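Local coordinates for protein eukaryotic translation initiation factor 4 gamma 2 (PDB 4IUL) that probably serves as a scaffold in translation initiation, its MIF4G domain of HEAT repeats interacting with the RNA helicase eIF4A, at residues L30-P35 and D39-E44. Numbering follows the deposited sequence.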
ATOM      1  N   LEU A  30       0.520   8.570 -16.343  1.00 38.61           N
ATOM      2  CA  LEU A  30       0.308   8.560 -14.907  1.00 39.42           C
ATOM      3  C   LEU A  30       0.153   9.978 -14.371  1.00 40.81           C
ATOM      4  O   LEU A  30      -0.636  10.217 -13.455  1.00 40.57           O
ATOM      5  CB  LEU A  30       1.481   7.875 -14.199  1.00 39.36           C
ATOM      6  CG  LEU A  30       1.667   6.377 -14.433  1.00 39.79           C
ATOM      7  CD1 LEU A  30       2.947   5.912 -13.744  1.00 41.76           C
ATOM      8  CD2 LEU A  30       0.464   5.620 -13.892  1.00 39.35           C
ATOM      9  N   ASN A  31       0.912  10.916 -14.934  1.00 40.14           N
ATOM     10  CA  ASN A  31       0.838  12.299 -14.479  1.00 42.94           C
ATOM     11  C   ASN A  31      -0.559  12.897 -14.632  1.00 44.35           C
ATOM     12  O   ASN A  31      -1.080  13.509 -13.699  1.00 45.18           O
ATOM     13  CB  ASN A  31       1.852  13.183 -15.217  1.00 42.38           C
ATOM     14  CG  ASN A  31       3.264  13.052 -14.661  1.00 43.29           C
ATOM     15  OD1 ASN A  31       3.457  12.700 -13.494  1.00 41.83           O
ATOM     16  ND2 ASN A  31       4.259  13.361 -15.490  1.00 43.32           N
ATOM     17  N   LYS A  32      -1.173  12.720 -15.796  1.00 44.98           N
ATOM     18  CA  LYS A  32      -2.506  13.269 -16.009  1.00 47.27           C
ATOM     19  C   LYS A  32      -3.659  12.328 -15.662  1.00 48.08           C
ATOM     20  O   LYS A  32      -4.758  12.473 -16.192  1.00 49.58           O
ATOM     21  CB  LYS A  32      -2.651  13.770 -17.453  1.00 47.86           C
ATOM     22  CG  LYS A  32      -2.194  12.819 -18.552  1.00 50.58           C
ATOM     23  CD  LYS A  32      -2.039  13.599 -19.859  1.00 52.57           C
ATOM     24  CE  LYS A  32      -1.387  12.793 -20.976  1.00 54.45           C
ATOM     25  NZ  LYS A  32      -2.311  11.818 -21.624  1.00 57.02           N
ATOM     26  N   LEU A  33      -3.417  11.381 -14.757  1.00 48.33           N
ATOM     27  CA  LEU A  33      -4.450  10.426 -14.349  1.00 47.96           C
ATOM     28  C   LEU A  33      -5.413  11.039 -13.336  1.00 48.80           C
ATOM     29  O   LEU A  33      -5.003  11.528 -12.280  1.00 47.23           O
ATOM     30  CB  LEU A  33      -3.817   9.172 -13.744  1.00 46.89           C
ATOM     31  CG  LEU A  33      -4.779   8.056 -13.325  1.00 45.51           C
ATOM     32  CD1 LEU A  33      -5.463   7.476 -14.556  1.00 43.40           C
ATOM     33  CD2 LEU A  33      -4.011   6.968 -12.586  1.00 43.97           C
ATOM     34  N   THR A  34      -6.700  11.002 -13.666  1.00 50.13           N
ATOM     35  CA  THR A  34      -7.731  11.555 -12.796  1.00 51.24           C
ATOM     36  C   THR A  34      -8.974  10.669 -12.803  1.00 50.91           C
ATOM     37  O   THR A  34      -9.218   9.945 -13.773  1.00 49.84           O
ATOM     38  CB  THR A  34      -8.129  12.972 -13.257  1.00 51.84           C
ATOM     39  OG1 THR A  34      -9.143  13.491 -12.393  1.00 55.41           O
ATOM     40  CG2 THR A  34      -8.657  12.941 -14.671  1.00 52.82           C
ATOM     41  N   PRO A  35      -9.771  10.709 -11.716  1.00 51.08           N
ATOM     42  CA  PRO A  35     -10.988   9.895 -11.635  1.00 51.56           C
ATOM     43  C   PRO A  35     -11.835  10.071 -12.889  1.00 53.32           C
ATOM     44  O   PRO A  35     -12.459   9.126 -13.364  1.00 52.71           O
ATOM     45  CB  PRO A  35     -11.687  10.441 -10.394  1.00 51.91           C
ATOM     46  CG  PRO A  35     -10.549  10.859  -9.525  1.00 51.68           C
ATOM     47  CD  PRO A  35      -9.600  11.521 -10.497  1.00 50.89           C
ATOM     48  N   ASP A  39     -10.895   5.966 -17.002  1.00 55.30           N
ATOM     49  CA  ASP A  39     -11.363   5.071 -18.048  1.00 54.80           C
ATOM     50  C   ASP A  39     -10.591   5.140 -19.356  1.00 53.38           C
ATOM     51  O   ASP A  39     -10.201   4.108 -19.896  1.00 54.25           O
ATOM     52  CB  ASP A  39     -12.853   5.314 -18.287  1.00 57.28           C
ATOM     53  CG  ASP A  39     -13.706   4.900 -17.092  1.00 60.26           C
ATOM     54  OD1 ASP A  39     -14.876   5.334 -17.007  1.00 63.64           O
ATOM     55  OD2 ASP A  39     -13.208   4.133 -16.238  1.00 59.69           O
ATOM     56  N   LYS A  40     -10.353   6.350 -19.855  1.00 52.40           N
ATOM     57  CA  LYS A  40      -9.639   6.533 -21.118  1.00 49.79           C
ATOM     58  C   LYS A  40      -8.131   6.277 -21.042  1.00 48.00           C
ATOM     59  O   LYS A  40      -7.572   5.564 -21.878  1.00 46.91           O
ATOM     60  CB  LYS A  40      -9.882   7.947 -21.653  1.00 50.83           C
ATOM     61  CG  LYS A  40      -9.165   8.251 -22.966  1.00 52.36           C
ATOM     62  CD  LYS A  40      -9.343   9.707 -23.378  1.00 54.63           C
ATOM     63  CE  LYS A  40      -8.665   9.991 -24.712  1.00 55.55           C
ATOM     64  NZ  LYS A  40      -8.759  11.431 -25.089  1.00 57.21           N
ATOM     65  N   LEU A  41      -7.471   6.869 -20.053  1.00 45.91           N
ATOM     66  CA  LEU A  41      -6.030   6.709 -19.901  1.00 44.44           C
ATOM     67  C   LEU A  41      -5.689   5.269 -19.547  1.00 45.65           C
ATOM     68  O   LEU A  41      -4.626   4.763 -19.907  1.00 44.18           O
ATOM     69  CB  LEU A  41      -5.508   7.653 -18.818  1.00 41.41           C
ATOM     70  CG  LEU A  41      -5.818   9.132 -19.054  1.00 39.63           C
ATOM     71  CD1 LEU A  41      -5.310   9.969 -17.893  1.00 37.25           C
ATOM     72  CD2 LEU A  41      -5.181   9.578 -20.361  1.00 39.91           C
ATOM     73  N   CYS A  42      -6.610   4.612 -18.850  1.00 47.19           N
ATOM     74  CA  CYS A  42      -6.418   3.227 -18.446  1.00 48.18           C
ATOM     75  C   CYS A  42      -6.320   2.366 -19.694  1.00 48.32           C
ATOM     76  O   CYS A  42      -5.487   1.463 -19.774  1.00 47.55           O
ATOM     77  CB  CYS A  42      -7.591   2.770 -17.575  1.00 50.04           C
ATOM     78  SG  CYS A  42      -7.376   1.151 -16.784  1.00 52.46           S
ATOM     79  N   LEU A  43      -7.172   2.658 -20.675  1.00 49.06           N
ATOM     80  CA  LEU A  43      -7.181   1.912 -21.932  1.00 49.65           C
ATOM     81  C   LEU A  43      -5.890   2.132 -22.706  1.00 48.71           C
ATOM     82  O   LEU A  43      -5.370   1.206 -23.331  1.00 48.39           O
ATOM     83  CB  LEU A  43      -8.374   2.329 -22.799  1.00 50.81           C
ATOM     84  CG  LEU A  43      -9.736   1.744 -22.417  1.00 52.44           C
ATOM     85  CD1 LEU A  43     -10.838   2.437 -23.195  1.00 52.93           C
ATOM     86  CD2 LEU A  43      -9.739   0.250 -22.705  1.00 53.48           C
ATOM     87  N   GLU A  44      -5.381   3.360 -22.667  1.00 46.46           N
ATOM     88  CA  GLU A  44      -4.142   3.689 -23.364  1.00 47.11           C
ATOM     89  C   GLU A  44      -2.980   2.909 -22.744  1.00 45.51           C
ATOM     90  O   GLU A  44      -2.153   2.327 -23.452  1.00 46.31           O
ATOM     91  CB  GLU A  44      -3.863   5.190 -23.266  1.00 48.91           C
ATOM     92  CG  GLU A  44      -2.969   5.725 -24.376  1.00 52.28           C
ATOM     93  CD  GLU A  44      -2.548   7.167 -24.142  1.00 54.83           C
ATOM     94  OE1 GLU A  44      -3.372   7.950 -23.612  1.00 52.85           O
ATOM     95  OE2 GLU A  44      -1.397   7.514 -24.497  1.00 54.74           O
TER
HETATM   96  O   HOH W   1     -12.684   7.870 -16.112  1.00 47.92           O
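Leu41 projects from helix 38-48 against the backbone where the chain leaves helix 13-31, and its two methyls meet different parts of Lys32: CD1 the carbonyl oxygen, CD2 the ammonium end. With CG anti to its own carbonyl carbon (chi1 -57°), Leu41 directs CD1 at the turn backbone, 3.1 Å from Lys32 O, a close carbon-oxygen approach, and 3.7 Å from Leu33 CA. CD2 meets the end of the lysine side chain, which passes it at a slant, 3.9 Å from Lys32 NZ. Leu41 also touches Ile29 on the preceding helix. Lys32 is the first residue past that helix to abandon helical backbone angles. The contact sits inside the turn joining helices 13-31 and 38-48, consecutive helices of the all-helical MIF4G domain, whose fold is built of HEAT repeats. Leu33 adds its CD1, 4.2 Å from Leu41 CD1, the two side chains running past each other in opposite senses, while Tyr77 of helix 74-87 packs on Leu33. A bend at the last torsion of Lys32 (chi4 77°) leaves NZ 4.5 Å from Glu44 OE1, too long for a salt bridge but probably mildly attractive. At the other end, a water accepts from Asp39 N and donates to Pro35 O.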